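Long-range contacts in PTS-dependent dihydroxyacetone kinase, ADP-binding subunit DhaL (Lactococcus lactis subsp. lactis, PDB 3CR3), which binds ADP and magnesium and relays a phosphoryl group from DhaM to the dihydroxyacetone held by DhaK, cycling between its ADP and ATP forms: residues G120-V125 with A153-T158; G12-K17 with A181-T186; L103-L108 with A130-L135. All coordinates share one frame; numbering follows the deposited sequence.

Interaction 1 of 3, residues G120-V125 with A153-T158; sequences GEKTMV and AGLLAT. With ADP (adenosine-5'-diphosphate), chain G.
Lys-122 supplies the main polar grip between these two loops. Its chain slides past Leu-155 in the opposite direction and bends at chi4 (71°), bringing NZ round to Leu-155 O, 2.7 Å away, a hydrogen bond with the donor tilted 19° from the carbonyl plane. Ser-152 O and Ser-169 O bond the same NZ, so three backbone carbonyls accept from the buried ammonium. A second polar pair joins Glu-121 and Thr-158, whose side chains cross at about a right angle: Thr-158 OG1 donates to Glu-121 OE1 at 2.4 Å, a length too short to be taken literally, while OE2 takes Gln-118 N. Thr-158 N bonds Glu-121 O weakly at 3.4 Å, and one water donates to both Gly-120 O and Leu-156 O. The apolar part is the Lys-122 methylene chain, with CD 3.6 Å from Ala-157 CB and CB beside Leu-155 CB. Toward the nucleotide, Met-124 N donates to ADP O2' at 3.2 Å, and Thr-123 CB lies 3.4 Å from ADP N3. The carbonyl cluster would be expected to favour a charged lysine, and the bonds of Lys-122 tie the loop bordering the adenosine to the loop after helix 142-151.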
loop_
_atom_site.group_PDB
_atom_site.type_symbol
_atom_site.label_atom_id
_atom_site.label_comp_id
_atom_site.label_asym_id
_atom_site.label_seq_id
_atom_site.Cartn_x
_atom_site.Cartn_y
_atom_site.Cartn_z
ATOM N N GLY A 120 9.309 -27.744 -5.602
ATOM C CA GLY A 120 9.269 -27.302 -7.007
ATOM C C GLY A 120 8.928 -25.848 -7.194
ATOM O O GLY A 120 8.806 -25.366 -8.327
ATOM N N GLU A 121 8.793 -25.122 -6.086
ATOM C CA GLU A 121 8.383 -23.730 -6.161
ATOM C C GLU A 121 9.551 -22.755 -6.209
ATOM O O GLU A 121 9.343 -21.542 -6.130
ATOM C CB GLU A 121 7.438 -23.379 -5.016
ATOM C CG GLU A 121 6.081 -24.093 -5.092
ATOM C CD GLU A 121 5.005 -23.245 -4.472
ATOM O OE1 GLU A 121 4.605 -22.246 -5.097
ATOM O OE2 GLU A 121 4.596 -23.549 -3.339
ATOM N N LYS A 122 10.755 -23.301 -6.381
ATOM C CA LYS A 122 12.006 -22.531 -6.496
ATOM C C LYS A 122 12.374 -21.862 -5.181
ATOM O O LYS A 122 12.620 -20.671 -5.138
ATOM C CB LYS A 122 11.953 -21.507 -7.645
ATOM C CG LYS A 122 13.310 -21.061 -8.226
ATOM C CD LYS A 122 13.129 -19.674 -8.855
ATOM C CE LYS A 122 14.308 -19.197 -9.671
ATOM N NZ LYS A 122 14.487 -19.944 -10.955
ATOM N N THR A 123 12.388 -22.628 -4.093
ATOM C CA THR A 123 12.886 -22.113 -2.814
ATOM C C THR A 123 13.787 -23.177 -2.183
ATOM O O THR A 123 13.887 -24.289 -2.708
ATOM C CB THR A 123 11.757 -21.816 -1.814
ATOM O OG1 THR A 123 11.190 -23.054 -1.363
ATOM C CG2 THR A 123 10.666 -20.918 -2.404
HETATM N N MSE A 124 14.388 -22.833 -1.036
HETATM C CA MSE A 124 15.202 -23.751 -0.231
HETATM C C MSE A 124 14.478 -25.052 0.122
HETATM O O MSE A 124 15.116 -26.041 0.355
HETATM C CB MSE A 124 15.676 -23.063 1.050
HETATM C CG MSE A 124 14.539 -22.749 2.043
HETATM SE SE MSE A 124 15.185 -21.743 3.619
HETATM C CE MSE A 124 16.118 -23.107 4.495
ATOM N N VAL A 125 13.153 -25.022 0.195
ATOM C CA VAL A 125 12.328 -26.231 0.363
ATOM C C VAL A 125 12.742 -27.341 -0.624
ATOM O O VAL A 125 12.765 -28.525 -0.278
ATOM C CB VAL A 125 10.810 -25.888 0.207
ATOM C CG1 VAL A 125 9.960 -27.139 0.014
ATOM C CG2 VAL A 125 10.305 -25.099 1.420
ATOM N N ALA A 153 17.529 -23.071 -11.258
ATOM C CA ALA A 153 17.487 -22.043 -12.308
ATOM C C ALA A 153 16.280 -22.211 -13.239
ATOM O O ALA A 153 15.594 -21.232 -13.562
ATOM C CB ALA A 153 18.801 -22.044 -13.116
ATOM N N GLY A 154 16.003 -23.454 -13.636
ATOM C CA GLY A 154 14.935 -23.745 -14.615
ATOM C C GLY A 154 13.513 -23.524 -14.116
ATOM O O GLY A 154 12.580 -23.485 -14.903
ATOM N N LEU A 155 13.351 -23.389 -12.797
ATOM C CA LEU A 155 12.037 -23.298 -12.179
ATOM C C LEU A 155 11.459 -21.888 -12.239
ATOM O O LEU A 155 12.204 -20.894 -12.142
ATOM C CB LEU A 155 12.107 -23.760 -10.708
ATOM C CG LEU A 155 12.502 -25.213 -10.396
ATOM C CD1 LEU A 155 12.862 -25.363 -8.941
ATOM C CD2 LEU A 155 11.364 -26.186 -10.753
ATOM N N LEU A 156 10.130 -21.816 -12.391
ATOM C CA LEU A 156 9.360 -20.587 -12.167
ATOM C C LEU A 156 9.233 -20.341 -10.667
ATOM O O LEU A 156 8.806 -21.214 -9.926
ATOM C CB LEU A 156 7.961 -20.690 -12.785
ATOM C CG LEU A 156 7.021 -19.483 -12.660
ATOM C CD1 LEU A 156 7.417 -18.385 -13.626
ATOM C CD2 LEU A 156 5.576 -19.872 -12.877
ATOM N N ALA A 157 9.609 -19.148 -10.227
ATOM C CA ALA A 157 9.435 -18.770 -8.832
ATOM C C ALA A 157 7.970 -18.491 -8.527
ATOM O O ALA A 157 7.342 -17.664 -9.171
ATOM C CB ALA A 157 10.283 -17.535 -8.506
ATOM N N THR A 158 7.418 -19.188 -7.544
ATOM C CA THR A 158 6.036 -18.935 -7.174
ATOM C C THR A 158 5.866 -18.517 -5.709
ATOM O O THR A 158 4.740 -18.397 -5.220
ATOM C CB THR A 158 5.112 -20.102 -7.579
ATOM O OG1 THR A 158 5.632 -21.338 -7.081
ATOM C CG2 THR A 158 5.004 -20.174 -9.113
HETATM P PB ADP G . 14.100 -11.675 1.301
HETATM O O1B ADP G . 15.052 -10.571 0.966
HETATM O O2B ADP G . 13.081 -11.281 2.315
HETATM O O3B ADP G . 13.501 -12.360 0.072
HETATM P PA ADP G . 16.453 -13.351 1.596
HETATM O O1A ADP G . 16.945 -12.663 0.369
HETATM O O2A ADP G . 17.375 -13.332 2.793
HETATM O O3A ADP G . 14.992 -12.806 2.046
HETATM O "O5'" ADP G . 16.102 -14.889 1.252
HETATM C "C5'" ADP G . 15.522 -15.239 -0.008
HETATM C "C4'" ADP G . 15.302 -16.737 -0.005
HETATM O "O4'" ADP G . 14.295 -17.123 0.939
HETATM C "C3'" ADP G . 14.818 -17.268 -1.342
HETATM O "O3'" ADP G . 15.947 -17.527 -2.176
HETATM C "C2'" ADP G . 14.049 -18.534 -0.969
HETATM O "O2'" ADP G . 14.862 -19.709 -0.997
HETATM C "C1'" ADP G . 13.660 -18.314 0.486
HETATM N N9 ADP G . 12.204 -18.108 0.586
HETATM C C8 ADP G . 11.580 -16.931 0.360
HETATM N N7 ADP G . 10.257 -17.065 0.533
HETATM C C5 ADP G . 10.027 -18.350 0.864
HETATM C C6 ADP G . 8.836 -19.159 1.175
HETATM N N6 ADP G . 7.624 -18.570 1.176
HETATM N N1 ADP G . 9.013 -20.466 1.474
HETATM C C2 ADP G . 10.230 -21.044 1.496
HETATM N N3 ADP G . 11.347 -20.370 1.217
HETATM C C4 ADP G . 11.307 -19.046 0.894
HETATM O O HOH W 1 7.918 -23.694 -9.977
#

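Interaction 2 of 3, residues G12-K17 with A181-T186; sequences GKFNEK and AYLFET
The Phe-14 ring carries Leu-183 CD1 on one face, in a CH-pi contact 3.5 Å from the ring centroid and 8° off its normal. Obliquely to the same ring come Thr-186 OG1 and the carbonyl carbon of Tyr-182, and Phe-14 CD1 approaches Leu-183 CA to 3.4 Å, so the ring lies close against the backbone of helix 175-191. Over one face of the Tyr-182 ring, offset toward the rim, sits Lys-17 O. Beside the rings Thr-186 CG2 lies against Lys-13 O at 3.6 Å and packs on Lys-17 CG at 3.7 Å, and Lys-17 CB meets Tyr-182 CB. The Lys-17 chain bends at chi2 (-77°), and NZ forms a salt bridge with Glu-185 OE2 at 2.8 Å, reaching it from above the carboxylate plane. The helix segments run at 141° to each other, 8.8 Å apart at their closest. Met-41 and Met-45 of helix 37-54 also touch Phe-14. Helices 4-20 and 175-191 are thus joined by an apolar centre with a charged pair beside it, in which Lys-17 would probably offset the cost of burying the Glu-185 carboxylate.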
loop_
_atom_site.group_PDB
_atom_site.type_symbol
_atom_site.label_atom_id
_atom_site.label_comp_id
_atom_site.label_asym_id
_atom_site.label_seq_id
_atom_site.Cartn_x
_atom_site.Cartn_y
_atom_site.Cartn_z
ATOM N N GLY A 12 30.246 -23.768 12.361
ATOM C CA GLY A 12 31.432 -22.954 12.098
ATOM C C GLY A 12 31.831 -23.032 10.635
ATOM O O GLY A 12 32.094 -22.006 10.013
ATOM N N LYS A 13 31.872 -24.254 10.094
ATOM C CA LYS A 13 32.153 -24.475 8.674
ATOM C C LYS A 13 31.097 -23.854 7.775
ATOM O O LYS A 13 31.428 -23.326 6.724
ATOM C CB LYS A 13 32.285 -25.963 8.356
ATOM C CG LYS A 13 33.586 -26.588 8.848
ATOM C CD LYS A 13 33.668 -28.041 8.409
ATOM C CE LYS A 13 35.009 -28.647 8.801
ATOM N NZ LYS A 13 36.144 -27.960 8.117
ATOM N N PHE A 14 29.827 -23.944 8.183
ATOM C CA PHE A 14 28.720 -23.279 7.491
ATOM C C PHE A 14 28.896 -21.752 7.491
ATOM O O PHE A 14 28.836 -21.121 6.439
ATOM C CB PHE A 14 27.367 -23.689 8.092
ATOM C CG PHE A 14 26.189 -22.957 7.498
ATOM C CD1 PHE A 14 25.914 -23.028 6.125
ATOM C CD2 PHE A 14 25.352 -22.205 8.303
ATOM C CE1 PHE A 14 24.829 -22.350 5.579
ATOM C CE2 PHE A 14 24.246 -21.531 7.769
ATOM C CZ PHE A 14 23.989 -21.593 6.416
ATOM N N ASN A 15 29.129 -21.162 8.665
ATOM C CA ASN A 15 29.459 -19.734 8.742
ATOM C C ASN A 15 30.595 -19.348 7.790
ATOM O O ASN A 15 30.524 -18.305 7.147
ATOM C CB ASN A 15 29.813 -19.329 10.173
ATOM C CG ASN A 15 30.136 -17.845 10.308
ATOM O OD1 ASN A 15 29.390 -16.984 9.848
ATOM N ND2 ASN A 15 31.258 -17.546 10.956
ATOM N N GLU A 16 31.624 -20.196 7.700
ATOM C CA GLU A 16 32.762 -19.967 6.800
ATOM C C GLU A 16 32.355 -19.952 5.324
ATOM O O GLU A 16 32.766 -19.078 4.583
ATOM C CB GLU A 16 33.872 -21.004 7.027
ATOM C CG GLU A 16 34.731 -20.772 8.261
ATOM C CD GLU A 16 35.584 -21.982 8.626
ATOM O OE1 GLU A 16 35.953 -22.774 7.715
ATOM O OE2 GLU A 16 35.894 -22.147 9.833
ATOM N N LYS A 17 31.558 -20.933 4.902
ATOM C CA LYS A 17 31.021 -20.955 3.536
ATOM C C LYS A 17 30.170 -19.725 3.250
ATOM O O LYS A 17 30.191 -19.194 2.139
ATOM C CB LYS A 17 30.171 -22.202 3.325
ATOM C CG LYS A 17 30.953 -23.491 3.224
ATOM C CD LYS A 17 31.605 -23.628 1.861
ATOM C CE LYS A 17 32.187 -25.002 1.662
ATOM N NZ LYS A 17 32.588 -25.204 0.229
ATOM N N ALA A 181 22.439 -25.325 0.334
ATOM C CA ALA A 181 23.453 -26.266 -0.155
ATOM C C ALA A 181 24.726 -26.207 0.701
ATOM O O ALA A 181 25.281 -27.254 1.091
ATOM C CB ALA A 181 23.780 -26.008 -1.651
ATOM N N TYR A 182 25.171 -24.988 1.010
ATOM C CA TYR A 182 26.325 -24.789 1.894
ATOM C C TYR A 182 26.070 -25.431 3.253
ATOM O O TYR A 182 26.967 -26.010 3.853
ATOM C CB TYR A 182 26.616 -23.289 2.105
ATOM C CG TYR A 182 26.958 -22.479 0.861
ATOM C CD1 TYR A 182 27.643 -23.042 -0.225
ATOM C CD2 TYR A 182 26.622 -21.124 0.797
ATOM C CE1 TYR A 182 27.968 -22.258 -1.371
ATOM C CE2 TYR A 182 26.935 -20.341 -0.301
ATOM C CZ TYR A 182 27.594 -20.905 -1.390
ATOM O OH TYR A 182 27.873 -20.100 -2.471
ATOM N N LEU A 183 24.841 -25.319 3.740
ATOM C CA LEU A 183 24.477 -25.904 5.027
ATOM C C LEU A 183 24.670 -27.417 5.055
ATOM O O LEU A 183 25.253 -27.966 6.008
ATOM C CB LEU A 183 23.023 -25.549 5.386
ATOM C CG LEU A 183 22.550 -25.955 6.784
ATOM C CD1 LEU A 183 23.402 -25.264 7.857
ATOM C CD2 LEU A 183 21.085 -25.583 6.956
ATOM N N PHE A 184 24.170 -28.077 4.014
ATOM C CA PHE A 184 24.171 -29.536 3.948
ATOM C C PHE A 184 25.508 -30.120 3.546
ATOM O O PHE A 184 25.866 -31.212 3.989
ATOM C CB PHE A 184 23.089 -30.033 2.983
ATOM C CG PHE A 184 21.698 -29.601 3.355
ATOM C CD1 PHE A 184 21.336 -29.427 4.696
ATOM C CD2 PHE A 184 20.736 -29.389 2.362
ATOM C CE1 PHE A 184 20.049 -29.034 5.046
ATOM C CE2 PHE A 184 19.441 -28.990 2.705
ATOM C CZ PHE A 184 19.102 -28.826 4.063
ATOM N N GLU A 185 26.207 -29.411 2.664
ATOM C CA GLU A 185 27.553 -29.774 2.261
ATOM C C GLU A 185 28.518 -29.804 3.463
ATOM O O GLU A 185 29.279 -30.748 3.621
ATOM C CB GLU A 185 28.015 -28.833 1.135
ATOM C CG GLU A 185 29.437 -28.376 1.180
ATOM C CD GLU A 185 29.797 -27.494 -0.015
ATOM O OE1 GLU A 185 28.878 -26.863 -0.621
ATOM O OE2 GLU A 185 31.006 -27.446 -0.336
ATOM N N THR A 186 28.463 -28.781 4.309
ATOM C CA THR A 186 29.255 -28.760 5.550
ATOM C C THR A 186 28.776 -29.812 6.570
ATOM O O THR A 186 29.567 -30.393 7.294
ATOM C CB THR A 186 29.237 -27.373 6.191
ATOM O OG1 THR A 186 27.880 -26.901 6.280
ATOM C CG2 THR A 186 30.053 -26.400 5.339
#

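Interaction 3 of 3, residues L103-L108 with A130-L135; sequences LIYAGL and AFLNDL
Phe-131 and Ile-104 begin the contact between helices 125-136 and 100-115, a wholly apolar meeting of side chains. Anti to the backbone N (chi1 178°), Phe-131 CG is carried toward Ile-104, and the two side chains cross at about a right angle, with ring atom CE2 3.9 Å from Ile-104 CG1. Ile-104 CG2 lies near CD2, so both isoleucine branches meet the CD2 and CE2 atoms of the ring; the ring also stacks with Phe-184 of helix 175-191. Next comes Leu-132, whose CB is 4.0 Å from Ile-104 CG2 as the two chains slide past each other in opposite directions. Beyond CB its two methyls divide: CD1 approaches the backbone N of Tyr-105, whereas CD2 lies 3.9 Å from Tyr-105 CD1, obliquely to the ring, and 4.0 Å from Leu-108 CD2. Leu-132 is therefore wedged among Ile-104, Tyr-105 and Leu-108. One turn after Phe-131, Leu-135 brings CD1 to 3.9 Å from Ile-104 CG1, crossing it at about a right angle, and the same methyl rests over one face of the Phe-131 ring, toward its rim. An alanine in place of Ile-104 would probably open a gap between Phe-131, Leu-132 and Leu-135, since CG1, CG2 and CD1 make the contacts with them. Trp-128 and Leu-187 touch Ile-104 as well. The two helix segments approach to 9.8 Å and run nearly antiparallel, at 156°. Helix 100-115 turns back through the loop that carries Met-124 of the ADP site into helix 125-136, and aliphatic and aromatic side chains pack between the two. Such a pair of neighbouring antiparallel helices belongs to the helical barrel of the DhaL family, which binds ADP at one end.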
loop_
_atom_site.group_PDB
_atom_site.type_symbol
_atom_site.label_atom_id
_atom_site.label_comp_id
_atom_site.label_asym_id
_atom_site.label_seq_id
_atom_site.Cartn_x
_atom_site.Cartn_y
_atom_site.Cartn_z
ATOM N N LEU A 103 16.177 -34.955 11.980
ATOM C CA LEU A 103 16.417 -33.521 12.158
ATOM C C LEU A 103 16.022 -32.736 10.903
ATOM O O LEU A 103 15.236 -31.782 10.961
ATOM C CB LEU A 103 17.887 -33.239 12.527
ATOM C CG LEU A 103 18.369 -33.835 13.867
ATOM C CD1 LEU A 103 19.872 -33.594 14.101
ATOM C CD2 LEU A 103 17.555 -33.292 15.038
ATOM N N ILE A 104 16.548 -33.176 9.769
ATOM C CA ILE A 104 16.291 -32.525 8.498
ATOM C C ILE A 104 14.785 -32.543 8.229
ATOM O O ILE A 104 14.231 -31.560 7.749
ATOM C CB ILE A 104 17.104 -33.189 7.340
ATOM C CG1 ILE A 104 18.615 -33.161 7.636
ATOM C CG2 ILE A 104 16.785 -32.552 5.987
ATOM C CD1 ILE A 104 19.173 -31.786 8.091
ATOM N N TYR A 105 14.133 -33.654 8.579
ATOM C CA TYR A 105 12.693 -33.767 8.434
ATOM C C TYR A 105 12.001 -32.698 9.265
ATOM O O TYR A 105 11.120 -32.006 8.772
ATOM C CB TYR A 105 12.198 -35.157 8.858
ATOM C CG TYR A 105 10.701 -35.333 8.697
ATOM C CD1 TYR A 105 10.178 -35.967 7.576
ATOM C CD2 TYR A 105 9.808 -34.852 9.668
ATOM C CE1 TYR A 105 8.804 -36.134 7.420
ATOM C CE2 TYR A 105 8.431 -35.000 9.517
ATOM C CZ TYR A 105 7.936 -35.647 8.390
ATOM O OH TYR A 105 6.579 -35.816 8.229
ATOM N N ALA A 106 12.396 -32.574 10.531
ATOM C CA ALA A 106 11.844 -31.525 11.394
ATOM C C ALA A 106 12.015 -30.157 10.726
ATOM O O ALA A 106 11.061 -29.412 10.610
ATOM C CB ALA A 106 12.500 -31.541 12.772
ATOM N N GLY A 107 13.228 -29.855 10.269
ATOM C CA GLY A 107 13.528 -28.555 9.634
ATOM C C GLY A 107 12.683 -28.283 8.394
ATOM O O GLY A 107 12.126 -27.202 8.246
ATOM N N LEU A 108 12.572 -29.280 7.514
ATOM C CA LEU A 108 11.789 -29.144 6.269
ATOM C C LEU A 108 10.319 -28.877 6.552
ATOM O O LEU A 108 9.721 -27.970 5.979
ATOM C CB LEU A 108 11.941 -30.396 5.390
ATOM C CG LEU A 108 11.034 -30.588 4.161
ATOM C CD1 LEU A 108 11.252 -29.510 3.086
ATOM C CD2 LEU A 108 11.261 -31.981 3.585
ATOM N N ALA A 130 15.039 -32.621 -1.338
ATOM C CA ALA A 130 15.952 -33.476 -2.118
ATOM C C ALA A 130 17.031 -34.102 -1.232
ATOM O O ALA A 130 17.387 -35.275 -1.392
ATOM C CB ALA A 130 16.584 -32.680 -3.289
ATOM N N PHE A 131 17.540 -33.319 -0.282
ATOM C CA PHE A 131 18.594 -33.799 0.614
ATOM C C PHE A 131 18.088 -34.883 1.565
ATOM O O PHE A 131 18.757 -35.913 1.757
ATOM C CB PHE A 131 19.192 -32.616 1.386
ATOM C CG PHE A 131 20.259 -32.993 2.365
ATOM C CD1 PHE A 131 21.455 -33.586 1.932
ATOM C CD2 PHE A 131 20.104 -32.702 3.720
ATOM C CE1 PHE A 131 22.466 -33.916 2.841
ATOM C CE2 PHE A 131 21.113 -33.014 4.641
ATOM C CZ PHE A 131 22.295 -33.619 4.206
ATOM N N LEU A 132 16.911 -34.664 2.153
ATOM C CA LEU A 132 16.260 -35.684 3.004
ATOM C C LEU A 132 15.990 -36.975 2.239
ATOM O O LEU A 132 16.275 -38.069 2.726
ATOM C CB LEU A 132 14.947 -35.157 3.596
ATOM C CG LEU A 132 14.072 -36.134 4.395
ATOM C CD1 LEU A 132 14.768 -36.550 5.701
ATOM C CD2 LEU A 132 12.725 -35.513 4.671
ATOM N N ASN A 133 15.421 -36.840 1.047
ATOM C CA ASN A 133 15.158 -38.004 0.201
ATOM C C ASN A 133 16.449 -38.810 0.002
ATOM O O ASN A 133 16.453 -40.026 0.155
ATOM C CB ASN A 133 14.530 -37.583 -1.138
ATOM C CG ASN A 133 13.027 -37.259 -1.019
ATOM O OD1 ASN A 133 12.320 -37.812 -0.169
ATOM N ND2 ASN A 133 12.536 -36.380 -1.891
ATOM N N ASP A 134 17.544 -38.103 -0.284
ATOM C CA ASP A 134 18.867 -38.720 -0.470
ATOM C C ASP A 134 19.355 -39.454 0.785
ATOM O O ASP A 134 19.840 -40.584 0.702
ATOM C CB ASP A 134 19.900 -37.673 -0.920
ATOM C CG ASP A 134 19.814 -37.361 -2.414
ATOM O OD1 ASP A 134 19.108 -38.100 -3.141
ATOM O OD2 ASP A 134 20.458 -36.382 -2.858
ATOM N N LEU A 135 19.220 -38.811 1.945
ATOM C CA LEU A 135 19.583 -39.437 3.224
ATOM C C LEU A 135 18.783 -40.722 3.466
ATOM O O LEU A 135 19.323 -41.710 3.939
ATOM C CB LEU A 135 19.398 -38.459 4.393
ATOM C CG LEU A 135 20.279 -37.203 4.499
ATOM C CD1 LEU A 135 19.708 -36.255 5.556
ATOM C CD2 LEU A 135 21.737 -37.532 4.793
#

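How the interactions relate
From the N terminus, helix 4-20 is the first to be engaged: interaction 2 joins it to helix 175-191 and closes a loop around most of the chain, within which interactions 1 and 3 are nested. Interaction 3 closes the short connection between helices 100-115 and 125-136. Interaction 1 closes a loop round helices 125-136 and 142-151, joining the loops that follow helices 100-115 and 142-151. Their segments alternate, so interactions 1 and 3 cross, and they touch where Val-125 O lies 3.8 Å from Leu-108 CD1. Phe-184 of interaction 2 meets Phe-131 and Ile-104 of interaction 3, linking the terminal helix pair to the other. Interactions 1 and 2 do not touch, with nearest atoms about 6 Å apart.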